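PDB 3JS6: ParM protein from Staphylococcus aureus, which forms actin-like filaments that probably move plasmid copies apart so that each daughter cell inherits the plasmid. Local coordinates for residues N3-A8 and G18-E23; M7-G12 and G101-E106; K24-S29 and D321-N326; N47-S52 and G67-K72; G165-L170 and R293-G298. All blocks are in the same frame, centred on the assembly; numbering follows the deposited sequence.

Interaction 1: N3-A8 and G18-E23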
# COMPACT_ATOMS: atom_id res chain seq x y z
N ASN A 3 -20.91 -8.71 15.56
CA ASN A 3 -20.19 -7.45 15.68
C ASN A 3 -18.88 -7.57 14.86
O ASN A 3 -17.81 -7.76 15.42
CB ASN A 3 -19.86 -7.26 17.16
CG ASN A 3 -19.08 -6.01 17.44
OD1 ASN A 3 -18.41 -5.91 18.48
ND2 ASN A 3 -19.16 -5.04 16.53
N VAL A 4 -18.97 -7.43 13.54
CA VAL A 4 -17.79 -7.59 12.68
C VAL A 4 -17.29 -6.31 12.00
O VAL A 4 -18.06 -5.54 11.44
CB VAL A 4 -18.07 -8.65 11.62
CG1 VAL A 4 -16.84 -8.90 10.78
CG2 VAL A 4 -18.56 -9.96 12.28
N TYR A 5 -15.98 -6.10 12.07
CA TYR A 5 -15.34 -4.92 11.48
C TYR A 5 -14.53 -5.30 10.25
O TYR A 5 -14.14 -6.45 10.09
CB TYR A 5 -14.40 -4.28 12.48
CG TYR A 5 -15.10 -3.73 13.69
CD1 TYR A 5 -15.08 -4.43 14.90
CD2 TYR A 5 -15.79 -2.53 13.62
CE1 TYR A 5 -15.73 -3.92 16.02
CE2 TYR A 5 -16.45 -2.03 14.73
CZ TYR A 5 -16.41 -2.72 15.92
OH TYR A 5 -17.09 -2.22 17.02
N VAL A 6 -14.25 -4.33 9.38
CA VAL A 6 -13.48 -4.63 8.19
C VAL A 6 -12.09 -3.99 8.28
O VAL A 6 -11.98 -2.79 8.47
CB VAL A 6 -14.20 -4.12 6.92
CG1 VAL A 6 -13.29 -4.21 5.70
CG2 VAL A 6 -15.46 -4.98 6.67
N MSE A 7 -11.05 -4.81 8.20
CA MSE A 7 -9.67 -4.32 8.23
C MSE A 7 -9.15 -4.38 6.80
O MSE A 7 -9.21 -5.44 6.18
CB MSE A 7 -8.75 -5.19 9.07
CG MSE A 7 -8.91 -5.11 10.59
SE MSE A 7 -7.52 -6.25 11.43
CE MSE A 7 -7.75 -5.74 13.26
N ALA A 8 -8.63 -3.25 6.30
CA ALA A 8 -8.07 -3.20 4.97
C ALA A 8 -6.59 -2.91 5.19
O ALA A 8 -6.23 -1.98 5.91
CB ALA A 8 -8.70 -2.11 4.16
N GLY A 18 -2.97 0.99 6.47
CA GLY A 18 -4.05 0.28 7.12
C GLY A 18 -5.27 1.16 7.33
O GLY A 18 -5.17 2.37 7.51
N LYS A 19 -6.45 0.55 7.32
CA LYS A 19 -7.66 1.35 7.56
C LYS A 19 -8.73 0.49 8.22
O LYS A 19 -8.91 -0.67 7.85
CB LYS A 19 -8.17 1.93 6.23
CG LYS A 19 -9.39 2.85 6.35
CD LYS A 19 -9.75 3.46 5.00
CE LYS A 19 -10.87 4.51 5.15
NZ LYS A 19 -12.20 3.87 5.40
N ILE A 20 -9.39 1.05 9.22
CA ILE A 20 -10.50 0.36 9.88
C ILE A 20 -11.47 1.48 10.23
O ILE A 20 -11.09 2.47 10.83
CB ILE A 20 -10.05 -0.45 11.15
CG1 ILE A 20 -11.28 -1.15 11.75
CG2 ILE A 20 -9.34 0.43 12.16
CD1 ILE A 20 -10.96 -2.26 12.75
N ASN A 21 -12.73 1.32 9.81
CA ASN A 21 -13.73 2.34 10.03
C ASN A 21 -13.16 3.66 9.48
O ASN A 21 -12.72 3.70 8.33
CB ASN A 21 -14.08 2.42 11.53
CG ASN A 21 -14.65 1.10 12.06
OD1 ASN A 21 -15.39 0.40 11.37
ND2 ASN A 21 -14.31 0.76 13.30
N ASP A 22 -13.15 4.73 10.27
CA ASP A 22 -12.63 6.00 9.79
C ASP A 22 -11.18 6.25 10.21
O ASP A 22 -10.66 7.34 10.06
CB ASP A 22 -13.50 7.15 10.29
CG ASP A 22 -14.94 7.02 9.81
OD1 ASP A 22 -15.15 6.87 8.59
OD2 ASP A 22 -15.86 7.06 10.65
N GLU A 23 -10.54 5.21 10.72
CA GLU A 23 -9.17 5.30 11.20
C GLU A 23 -8.18 4.75 10.17
O GLU A 23 -8.45 3.74 9.52
CB GLU A 23 -9.05 4.50 12.50
CG GLU A 23 -9.08 5.28 13.81
CD GLU A 23 -9.97 6.51 13.82
OE1 GLU A 23 -11.22 6.38 13.83
OE2 GLU A 23 -9.40 7.62 13.82
O HOH W 1 -13.41 -0.66 7.83
O HOH W 2 -15.56 -1.90 9.76
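Ile20 touches two residues of strand 4-8 with a single methyl: its CD1 lies 4.0 Å from Tyr5 CB and 4.1 Å from Met7 CG. Ile20 CG1, anti to the backbone N (chi1 -179°), lies 3.7 Å from Val6 O. Met7, modelled as selenomethionine, and Ile20 point the same way from the sheet, into the side lined by helix 90-104. Ala8 carries the contact through its backbone instead. Its N gives an almost straight hydrogen bond of 3.0 Å to Lys19 O, and its O takes one of 2.9 Å from Lys19 N. Ala8 and Lys19 share the other face, where both meet Val327 of helix 325-342, and Lys19 NZ ends between Asn21 O and the carboxylate of Glu331. Beyond this pair water links strand 4-8 to the turn residue Asn21: one molecule joins Val6 O to Asn21 N, a second joins Val6 N to Asn21 OD1. There the Tyr5 ring and the Asn21 amide stand 71° apart, with Tyr5 CD2 3.6 Å from Asn21 ND2, while Tyr5 OH reaches Glu109. A type II' turn, Ile20 to Glu23, then sends the chain into its third strand. Antiparallel strands 4-11 and 15-20 make the first beta hairpin of the actin-like fold, whose connecting turn is in relatives the phosphate-1 loop of the nucleotide site.

Interaction 2: M7-G12 and G101-E106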
# COMPACT_ATOMS: atom_id res chain seq x y z
N MSE A 7 -11.05 -4.81 8.20
CA MSE A 7 -9.67 -4.32 8.23
C MSE A 7 -9.15 -4.38 6.80
O MSE A 7 -9.21 -5.44 6.18
CB MSE A 7 -8.75 -5.19 9.07
CG MSE A 7 -8.91 -5.11 10.59
SE MSE A 7 -7.52 -6.25 11.43
CE MSE A 7 -7.75 -5.74 13.26
N ALA A 8 -8.63 -3.25 6.30
CA ALA A 8 -8.07 -3.20 4.97
C ALA A 8 -6.59 -2.91 5.19
O ALA A 8 -6.23 -1.98 5.91
CB ALA A 8 -8.70 -2.11 4.16
N LEU A 9 -5.74 -3.73 4.58
CA LEU A 9 -4.28 -3.62 4.76
C LEU A 9 -3.57 -3.68 3.43
O LEU A 9 -3.99 -4.41 2.54
CB LEU A 9 -3.78 -4.76 5.63
CG LEU A 9 -4.06 -4.63 7.13
CD1 LEU A 9 -3.81 -5.98 7.86
CD2 LEU A 9 -3.15 -3.51 7.70
N ASP A 10 -2.48 -2.93 3.32
CA ASP A 10 -1.71 -2.90 2.08
C ASP A 10 -0.24 -2.95 2.49
O ASP A 10 0.30 -1.94 2.95
CB ASP A 10 -2.00 -1.58 1.38
CG ASP A 10 -1.24 -1.42 0.05
OD1 ASP A 10 -0.50 -2.34 -0.36
OD2 ASP A 10 -1.42 -0.37 -0.60
N PHE A 11 0.38 -4.12 2.34
CA PHE A 11 1.78 -4.28 2.71
C PHE A 11 2.64 -4.01 1.49
O PHE A 11 3.11 -4.93 0.83
CB PHE A 11 2.02 -5.70 3.24
CG PHE A 11 1.23 -6.02 4.48
CD1 PHE A 11 -0.01 -6.66 4.39
CD2 PHE A 11 1.71 -5.64 5.73
CE1 PHE A 11 -0.77 -6.91 5.54
CE2 PHE A 11 0.95 -5.90 6.89
CZ PHE A 11 -0.29 -6.53 6.79
N GLY A 12 2.85 -2.74 1.20
CA GLY A 12 3.61 -2.37 0.03
C GLY A 12 5.10 -2.17 0.15
O GLY A 12 5.74 -2.50 1.16
N GLY A 101 -2.66 -5.55 14.84
CA GLY A 101 -2.83 -5.02 16.18
C GLY A 101 -3.16 -3.54 16.24
O GLY A 101 -4.00 -3.12 17.05
N LEU A 102 -2.53 -2.74 15.38
CA LEU A 102 -2.78 -1.29 15.35
C LEU A 102 -4.23 -1.02 14.97
O LEU A 102 -4.86 -0.11 15.50
CB LEU A 102 -1.89 -0.57 14.33
CG LEU A 102 -0.61 0.15 14.76
CD1 LEU A 102 -0.11 0.96 13.55
CD2 LEU A 102 -0.85 1.08 15.98
N LEU A 103 -4.74 -1.79 14.02
CA LEU A 103 -6.13 -1.60 13.62
C LEU A 103 -7.05 -2.08 14.75
O LEU A 103 -8.06 -1.41 15.05
CB LEU A 103 -6.44 -2.33 12.32
CG LEU A 103 -5.68 -1.83 11.06
CD1 LEU A 103 -6.21 -2.56 9.81
CD2 LEU A 103 -5.84 -0.31 10.88
N ALA A 104 -6.70 -3.18 15.41
CA ALA A 104 -7.51 -3.71 16.51
C ALA A 104 -7.61 -2.71 17.66
O ALA A 104 -8.66 -2.58 18.30
CB ALA A 104 -6.93 -5.06 17.04
N ARG A 105 -6.54 -1.97 17.90
CA ARG A 105 -6.53 -1.00 18.97
C ARG A 105 -7.56 0.11 18.73
O ARG A 105 -7.96 0.80 19.66
CB ARG A 105 -5.14 -0.39 19.14
CG ARG A 105 -4.94 0.33 20.48
CD ARG A 105 -4.85 1.84 20.26
NE ARG A 105 -3.72 2.18 19.39
CZ ARG A 105 -2.46 2.29 19.81
NH1 ARG A 105 -1.50 2.60 18.94
NH2 ARG A 105 -2.16 2.10 21.09
N GLU A 106 -7.98 0.29 17.48
CA GLU A 106 -8.97 1.32 17.17
C GLU A 106 -10.40 0.87 17.48
O GLU A 106 -11.33 1.63 17.29
CB GLU A 106 -8.85 1.75 15.70
CG GLU A 106 -7.53 2.47 15.37
CD GLU A 106 -7.27 3.67 16.27
OE1 GLU A 106 -8.24 4.34 16.72
OE2 GLU A 106 -6.09 3.97 16.54
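Met7 and Leu103 lie alongside one another and point in opposite senses, the strand residue reaching for the helix backbone and the helix residue for the strand. On the Met7 side, CG sits anti to the carbonyl carbon (chi1 -73°) and the rest of the selenomethionine chain is extended, which carries CE right up to the helix. That methyl lies 3.5 Å from Ala104 N and also touches CB of both Leu103 and Ala104, at the last turn of helix 90-104. Leu103 answers with CD1. Its CG is likewise anti to the carbonyl carbon, and chi2 of -174° sends CD1 out in line with the chain, until it is 3.7 Å from Met7 CB. This is a helix laid on one face of the actin-like N-terminal sheet: strand 4-11 presents Met7 and Leu9 to helix 90-104, while Ala8, alternating with them, turns to helix 325-342 on the far side. Leu9 does not start out facing Leu103, but its end swings nearer, and CD2 comes to 3.8 Å from Leu103 CD1. Leu103 CD1 also lies 3.9 Å from Ala8 O, so it meets both side chains and backbone of the strand. Ile100, one turn earlier on the helix, also meets Met7 and Leu9, and Ile20 of the neighbouring strand borders Leu103.

Interaction 3: K24-S29 and D321-N326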
# COMPACT_ATOMS: atom_id res chain seq x y z
N LYS A 24 -7.03 5.39 10.01
CA LYS A 24 -6.08 4.86 9.05
C LYS A 24 -4.66 5.17 9.46
O LYS A 24 -4.45 6.00 10.31
CB LYS A 24 -6.38 5.37 7.63
CG LYS A 24 -6.42 6.87 7.47
CD LYS A 24 -6.89 7.22 6.05
CE LYS A 24 -6.74 8.71 5.75
NZ LYS A 24 -7.01 9.02 4.32
N PHE A 25 -3.69 4.45 8.89
CA PHE A 25 -2.28 4.70 9.18
C PHE A 25 -1.40 4.36 8.00
O PHE A 25 -1.79 3.58 7.14
CB PHE A 25 -1.82 3.90 10.43
CG PHE A 25 -1.63 2.42 10.19
CD1 PHE A 25 -0.51 1.93 9.50
CD2 PHE A 25 -2.58 1.50 10.66
CE1 PHE A 25 -0.34 0.57 9.27
CE2 PHE A 25 -2.43 0.14 10.45
CZ PHE A 25 -1.29 -0.34 9.75
N VAL A 26 -0.22 4.99 7.94
CA VAL A 26 0.76 4.71 6.91
C VAL A 26 2.10 4.84 7.66
O VAL A 26 2.40 5.87 8.22
CB VAL A 26 0.64 5.66 5.68
CG1 VAL A 26 0.64 7.13 6.11
CG2 VAL A 26 1.79 5.33 4.68
N ILE A 27 2.83 3.74 7.73
CA ILE A 27 4.07 3.62 8.50
C ILE A 27 5.08 2.85 7.69
O ILE A 27 4.70 1.91 6.96
CB ILE A 27 3.76 2.83 9.82
CG1 ILE A 27 2.72 3.61 10.63
CG2 ILE A 27 5.04 2.55 10.63
CD1 ILE A 27 2.04 2.81 11.75
N PRO A 28 6.37 3.22 7.78
CA PRO A 28 7.42 2.52 7.04
C PRO A 28 7.43 1.04 7.40
O PRO A 28 7.20 0.67 8.54
CB PRO A 28 8.70 3.22 7.50
CG PRO A 28 8.24 4.63 7.74
CD PRO A 28 6.92 4.41 8.47
N SER A 29 7.71 0.19 6.42
CA SER A 29 7.75 -1.25 6.63
C SER A 29 9.05 -1.62 7.36
O SER A 29 9.94 -2.22 6.78
CB SER A 29 7.64 -1.95 5.27
OG SER A 29 7.76 -3.35 5.40
N ASP A 321 -5.27 11.39 -1.95
CA ASP A 321 -4.52 10.50 -1.07
C ASP A 321 -4.25 9.17 -1.76
O ASP A 321 -4.68 8.12 -1.27
CB ASP A 321 -5.26 10.24 0.23
CG ASP A 321 -4.85 11.20 1.33
OD1 ASP A 321 -5.15 12.41 1.21
OD2 ASP A 321 -4.22 10.75 2.32
N SER A 322 -3.54 9.23 -2.88
CA SER A 322 -3.19 8.04 -3.66
C SER A 322 -2.56 6.94 -2.79
O SER A 322 -2.66 5.76 -3.12
CB SER A 322 -2.22 8.41 -4.79
OG SER A 322 -2.82 9.26 -5.75
N GLN A 323 -1.91 7.31 -1.70
CA GLN A 323 -1.28 6.31 -0.84
C GLN A 323 -2.33 5.34 -0.27
O GLN A 323 -2.04 4.17 -0.07
CB GLN A 323 -0.51 6.98 0.30
CG GLN A 323 -1.36 7.94 1.13
CD GLN A 323 -0.56 8.86 2.03
OE1 GLN A 323 -1.10 9.82 2.60
NE2 GLN A 323 0.74 8.59 2.17
N PHE A 324 -3.54 5.83 -0.04
CA PHE A 324 -4.60 4.97 0.50
C PHE A 324 -5.57 4.34 -0.53
O PHE A 324 -6.53 3.64 -0.15
CB PHE A 324 -5.36 5.76 1.56
CG PHE A 324 -4.54 6.05 2.80
CD1 PHE A 324 -4.01 7.33 3.03
CD2 PHE A 324 -4.26 5.04 3.71
CE1 PHE A 324 -3.21 7.59 4.16
CE2 PHE A 324 -3.46 5.29 4.85
CZ PHE A 324 -2.93 6.57 5.07
N SER A 325 -5.32 4.57 -1.81
CA SER A 325 -6.18 4.02 -2.87
C SER A 325 -6.38 2.52 -2.78
O SER A 325 -7.52 2.04 -2.87
CB SER A 325 -5.64 4.36 -4.26
OG SER A 325 -6.14 5.60 -4.72
N ASN A 326 -5.29 1.76 -2.65
CA ASN A 326 -5.40 0.30 -2.56
C ASN A 326 -6.28 -0.09 -1.37
O ASN A 326 -7.22 -0.88 -1.52
CB ASN A 326 -4.01 -0.34 -2.38
CG ASN A 326 -3.25 -0.51 -3.71
OD1 ASN A 326 -2.03 -0.66 -3.72
ND2 ASN A 326 -3.97 -0.48 -4.81
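Where the third strand of the actin-like N-terminal sheet passes the approach to the C-terminal helix 325-342, Lys24 and Val26 close around the ring of Phe324. Lys24 lies over one face. Its CG takes the crowded position between backbone N and carbonyl carbon (chi1 57°), and from there the chain runs extended over the ring. CD is 3.9 Å from the ring centroid, almost exactly on the normal, a CH-pi contact over the centre. The ammonium group has moved past the middle: Lys24 NZ is 4.3 Å from the centroid and 34° off the normal, an off-centre cation-pi interaction. The same NZ stands 3.8 Å from Asp321 OD2, a long salt bridge that adds a second, probably modest, pull on the charge. The ring belongs to the segment by which the chain, after running through the second domain, returns to the first; helix 325-342 then packs along the hairpin of strands 4-11 and 15-20. Asp321 and Phe324 are tied within this segment by a bond of 2.8 Å from Phe324 N to Asp321 O, and Ser325 OG is bonded to Asp169 of helix 162-169. At the ring's edge, near its plane, Phe25 O lies 3.3 Å from Phe324 CE2, where the carbonyl would face the mildly positive rim of the ring. Val26 crosses Phe324 at about a right angle, with CB 3.7 Å and CG1 3.8 Å from CZ. Lys17 of strand 15-20 also touches both Val26 and Phe324.

Interaction 4: N47-S52 and G67-K72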
# COMPACT_ATOMS: atom_id res chain seq x y z
N ASN A 47 9.36 12.23 25.59
CA ASN A 47 8.62 12.58 24.39
C ASN A 47 7.56 11.52 24.06
O ASN A 47 7.86 10.33 24.07
CB ASN A 47 9.55 12.72 23.19
CG ASN A 47 10.54 13.83 23.36
OD1 ASN A 47 11.26 13.88 24.37
ND2 ASN A 47 10.60 14.73 22.39
N LYS A 48 6.34 11.97 23.78
CA LYS A 48 5.25 11.06 23.41
C LYS A 48 5.45 10.81 21.93
O LYS A 48 5.15 11.66 21.09
CB LYS A 48 3.89 11.72 23.64
CG LYS A 48 3.58 12.01 25.10
CD LYS A 48 3.81 10.78 25.98
CE LYS A 48 2.94 9.60 25.55
NZ LYS A 48 3.15 8.42 26.44
N LEU A 49 5.99 9.64 21.61
CA LEU A 49 6.30 9.29 20.23
C LEU A 49 5.21 8.48 19.54
O LEU A 49 4.43 7.77 20.19
CB LEU A 49 7.62 8.51 20.19
CG LEU A 49 8.80 9.27 20.80
CD1 LEU A 49 10.06 8.44 20.70
CD2 LEU A 49 8.99 10.58 20.09
N ASP A 50 5.18 8.58 18.22
CA ASP A 50 4.20 7.84 17.42
C ASP A 50 4.75 6.45 17.15
O ASP A 50 5.21 6.13 16.04
CB ASP A 50 3.93 8.58 16.11
CG ASP A 50 2.78 7.96 15.32
OD1 ASP A 50 2.09 7.09 15.90
OD2 ASP A 50 2.58 8.34 14.14
N VAL A 51 4.75 5.63 18.20
CA VAL A 51 5.24 4.26 18.10
C VAL A 51 4.57 3.47 19.23
O VAL A 51 4.32 4.01 20.30
CB VAL A 51 6.80 4.22 18.23
CG1 VAL A 51 7.23 4.72 19.60
CG2 VAL A 51 7.31 2.79 18.01
N SER A 52 4.26 2.20 18.98
CA SER A 52 3.61 1.37 19.98
C SER A 52 4.37 0.08 20.29
O SER A 52 5.25 -0.33 19.54
CB SER A 52 2.19 1.01 19.52
OG SER A 52 1.38 2.17 19.43
N GLY A 67 5.88 1.73 14.34
CA GLY A 67 5.31 3.07 14.27
C GLY A 67 6.21 4.05 13.53
O GLY A 67 7.40 3.78 13.29
N ASN A 68 5.64 5.19 13.16
CA ASN A 68 6.39 6.22 12.45
C ASN A 68 7.63 6.72 13.18
O ASN A 68 8.62 7.10 12.55
CB ASN A 68 5.47 7.40 12.16
CG ASN A 68 4.51 7.11 11.04
OD1 ASN A 68 4.94 6.81 9.94
ND2 ASN A 68 3.21 7.20 11.32
N ASP A 69 7.58 6.73 14.51
CA ASP A 69 8.72 7.22 15.29
C ASP A 69 9.61 6.11 15.82
O ASP A 69 10.37 6.31 16.79
CB ASP A 69 8.24 8.06 16.48
CG ASP A 69 7.71 9.41 16.06
OD1 ASP A 69 8.17 9.92 15.03
OD2 ASP A 69 6.84 9.96 16.77
N LEU A 70 9.55 4.95 15.17
CA LEU A 70 10.34 3.80 15.57
C LEU A 70 11.79 4.13 15.94
O LEU A 70 12.26 3.80 17.03
CB LEU A 70 10.36 2.76 14.45
CG LEU A 70 11.22 1.52 14.76
CD1 LEU A 70 10.68 0.82 16.03
CD2 LEU A 70 11.22 0.55 13.58
N ASP A 71 12.50 4.76 15.00
CA ASP A 71 13.92 5.06 15.19
C ASP A 71 14.22 6.12 16.24
O ASP A 71 15.39 6.32 16.61
CB ASP A 71 14.54 5.40 13.82
CG ASP A 71 14.34 4.28 12.80
OD1 ASP A 71 14.36 3.08 13.17
OD2 ASP A 71 14.16 4.60 11.60
N LYS A 72 13.18 6.79 16.72
CA LYS A 72 13.34 7.79 17.78
C LYS A 72 13.26 7.11 19.14
O LYS A 72 13.60 7.70 20.18
CB LYS A 72 12.26 8.87 17.68
CG LYS A 72 12.43 9.76 16.45
CD LYS A 72 11.45 10.92 16.38
CE LYS A 72 11.65 11.67 15.06
NZ LYS A 72 10.77 12.85 14.91
O HOH W 3 2.83 5.13 14.08
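Gly67 CA comes to 4.0 Å from Val51 CA, a backbone-to-backbone approach that leaves no room for a side chain. Beside it Asp50 and Asp69 each give a backbone N-H to the other, one to a carboxylate oxygen and one to a carbonyl. Asp50 N donates to Asp69 OD2 over a short 2.6 Å, nearly straight, reaching that oxygen on its anti side. Asp69 N donates to Asp50 O at 2.9 Å, coming from above the carbonyl plane, 41° out of it. Asp50 sits at the centre of an inverse gamma turn and Asp69 in the type I turn from Gly67 to Leu70, so two tight bends of the chain face each other. The side chain of Asp50, its CG anti to the backbone N (chi1 -173°), lies beside that of Asn68. Asn68 ND2 donates to Asp50 OD2 at 3.1 Å, within its own amide plane but from above the carboxylate plane, and it has a second, weak bond to Val26 O. A water accepts from Asn68 N and gives a weak bond to Asp50 OD1. Around this polar centre, Leu49 CD1 packs 3.8 Å from Lys72 CB, and Val51 CG2 rests 4.0 Å from Leu70 CA. All this lies where the chain enters strand 52-56 and leaves its antiparallel partner 64-66. The two carboxylates come within 5.3 Å of each other, Asp50 OD2 to Asp69 OD2, but the donors around them, with Lys72 NZ at long range from Asp69, would probably offset some of the repulsion, consistent with both staying ionised.

Interaction 5: G165-L170 and R293-G298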
# COMPACT_ATOMS: atom_id res chain seq x y z
N GLY A 165 -7.08 -3.08 -6.19
CA GLY A 165 -7.56 -2.25 -5.10
C GLY A 165 -7.73 -0.84 -5.62
O GLY A 165 -8.71 -0.16 -5.33
N THR A 166 -6.74 -0.40 -6.39
CA THR A 166 -6.75 0.93 -6.97
C THR A 166 -7.94 1.10 -7.92
O THR A 166 -8.68 2.06 -7.83
CB THR A 166 -5.41 1.18 -7.70
OG1 THR A 166 -4.35 1.16 -6.73
CG2 THR A 166 -5.40 2.53 -8.41
N LEU A 167 -8.12 0.16 -8.84
CA LEU A 167 -9.26 0.24 -9.76
C LEU A 167 -10.60 0.32 -9.02
O LEU A 167 -11.49 1.09 -9.39
CB LEU A 167 -9.26 -0.98 -10.69
CG LEU A 167 -8.29 -0.87 -11.86
CD1 LEU A 167 -8.18 -2.19 -12.59
CD2 LEU A 167 -8.75 0.22 -12.78
N LEU A 168 -10.73 -0.50 -7.98
CA LEU A 168 -11.95 -0.57 -7.18
C LEU A 168 -12.24 0.71 -6.39
O LEU A 168 -13.40 1.02 -6.11
CB LEU A 168 -11.88 -1.76 -6.23
CG LEU A 168 -11.96 -3.13 -6.94
CD1 LEU A 168 -11.78 -4.24 -5.88
CD2 LEU A 168 -13.28 -3.27 -7.67
N ASP A 169 -11.19 1.42 -6.01
CA ASP A 169 -11.32 2.68 -5.28
C ASP A 169 -12.14 3.62 -6.16
O ASP A 169 -13.02 4.32 -5.68
CB ASP A 169 -9.90 3.26 -5.03
CG ASP A 169 -9.89 4.66 -4.38
OD1 ASP A 169 -10.73 4.97 -3.49
OD2 ASP A 169 -8.99 5.46 -4.73
N LEU A 170 -11.86 3.59 -7.46
CA LEU A 170 -12.52 4.49 -8.41
C LEU A 170 -13.57 3.86 -9.31
O LEU A 170 -14.05 4.50 -10.24
CB LEU A 170 -11.46 5.14 -9.30
CG LEU A 170 -10.36 5.86 -8.50
CD1 LEU A 170 -9.34 6.45 -9.44
CD2 LEU A 170 -10.99 6.95 -7.64
N ARG A 293 -10.07 4.59 -19.28
CA ARG A 293 -9.49 5.42 -18.22
C ARG A 293 -8.11 4.88 -17.84
O ARG A 293 -7.84 3.69 -17.93
CB ARG A 293 -10.38 5.39 -16.96
CG ARG A 293 -10.30 6.62 -16.03
CD ARG A 293 -10.96 7.86 -16.67
NE ARG A 293 -12.34 7.60 -17.10
CZ ARG A 293 -13.40 7.56 -16.28
NH1 ARG A 293 -13.26 7.80 -14.98
NH2 ARG A 293 -14.59 7.26 -16.77
N ILE A 294 -7.25 5.78 -17.43
CA ILE A 294 -5.93 5.42 -16.97
C ILE A 294 -5.89 6.09 -15.61
O ILE A 294 -5.98 7.33 -15.51
CB ILE A 294 -4.82 6.00 -17.88
CG1 ILE A 294 -4.87 5.34 -19.26
CG2 ILE A 294 -3.49 5.82 -17.22
CD1 ILE A 294 -4.00 6.05 -20.32
N ILE A 295 -5.78 5.29 -14.57
CA ILE A 295 -5.73 5.81 -13.21
C ILE A 295 -4.25 6.04 -12.93
O ILE A 295 -3.41 5.14 -13.12
CB ILE A 295 -6.31 4.77 -12.21
CG1 ILE A 295 -7.84 4.69 -12.35
CG2 ILE A 295 -6.05 5.18 -10.80
CD1 ILE A 295 -8.33 3.80 -13.40
N VAL A 296 -3.92 7.26 -12.52
CA VAL A 296 -2.53 7.62 -12.24
C VAL A 296 -2.38 7.51 -10.75
O VAL A 296 -3.07 8.19 -10.02
CB VAL A 296 -2.27 9.06 -12.69
CG1 VAL A 296 -0.81 9.43 -12.51
CG2 VAL A 296 -2.71 9.21 -14.14
N THR A 297 -1.48 6.64 -10.30
CA THR A 297 -1.29 6.44 -8.86
C THR A 297 0.21 6.37 -8.50
O THR A 297 1.07 6.58 -9.35
CB THR A 297 -2.04 5.15 -8.42
OG1 THR A 297 -2.15 5.10 -7.00
CG2 THR A 297 -1.33 3.89 -8.92
N GLY A 298 0.52 6.10 -7.24
CA GLY A 298 1.93 6.03 -6.83
C GLY A 298 2.43 7.35 -6.28
O GLY A 298 1.79 8.39 -6.46
O HOH W 4 -2.25 2.66 -5.76
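Helix 165-169 passes across strand 293-297 at 112°, the two axes 9.8 Å apart, and the nearest backbone approach brings Leu167 opposite Ile295. Ile295 is the residue the helix rests on, its branches divided among three side chains of segment 165-170. CG2, anti to the backbone N, meets Thr166 CG2 at 3.6 Å. CG1 lies 3.7 Å from Leu170 CD1, which also touches CG2 at 3.8 Å. A chi2 of 85° turns CD1 off to the side, where it meets Leu167 CD2 at 3.7 Å. Thr166 and Leu170 run alongside Ile295, pointing against it, whereas Leu167 comes in at a slant. Leu170 is the first residue to leave the helical conformation, so the contact takes in the end of the helix. Near the end of the strand, Thr166 and Thr297 share a water, 2.8 Å from Thr166 OG1 and 2.7 Å from Thr297 OG1. Helix 162-169 follows strand 148-161 of the first domain, and strand 293-297 is an inner strand of the second domain's sheet; in actin relatives such a connecting helix lies at the hinge between the domains. Arg328 and Ser325 hold Asp169 on another side of the helix. Direct contact here is between aliphatic carbons and the polar link runs through water, so nothing strongly directional joins helix to strand, which is consistent with a junction able to take small shifts.

Overall arrangement
Interactions 1, 2 and 3 are gathered on one mixed sheet. Interactions 1 and 2 share strand 4-11, their centres about 8 Å apart, with helix 90-104 on one face and helix 325-342 on the other. The centre of interaction 3 lies about 10 Å from that of interaction 2; its segments span almost the whole chain, with interactions 4 and 5 falling between them. Interaction 4, in the outer first domain, touches interaction 3 through Asn68. Interaction 5, about 31 Å from interaction 4 between centres, reaches the second domain's sheet and joins interaction 3 through the Ser325-Asp169 bond. Segment 321-326 thus meets the first domain's sheet and the connecting helix, consistent with a place at the domain junction.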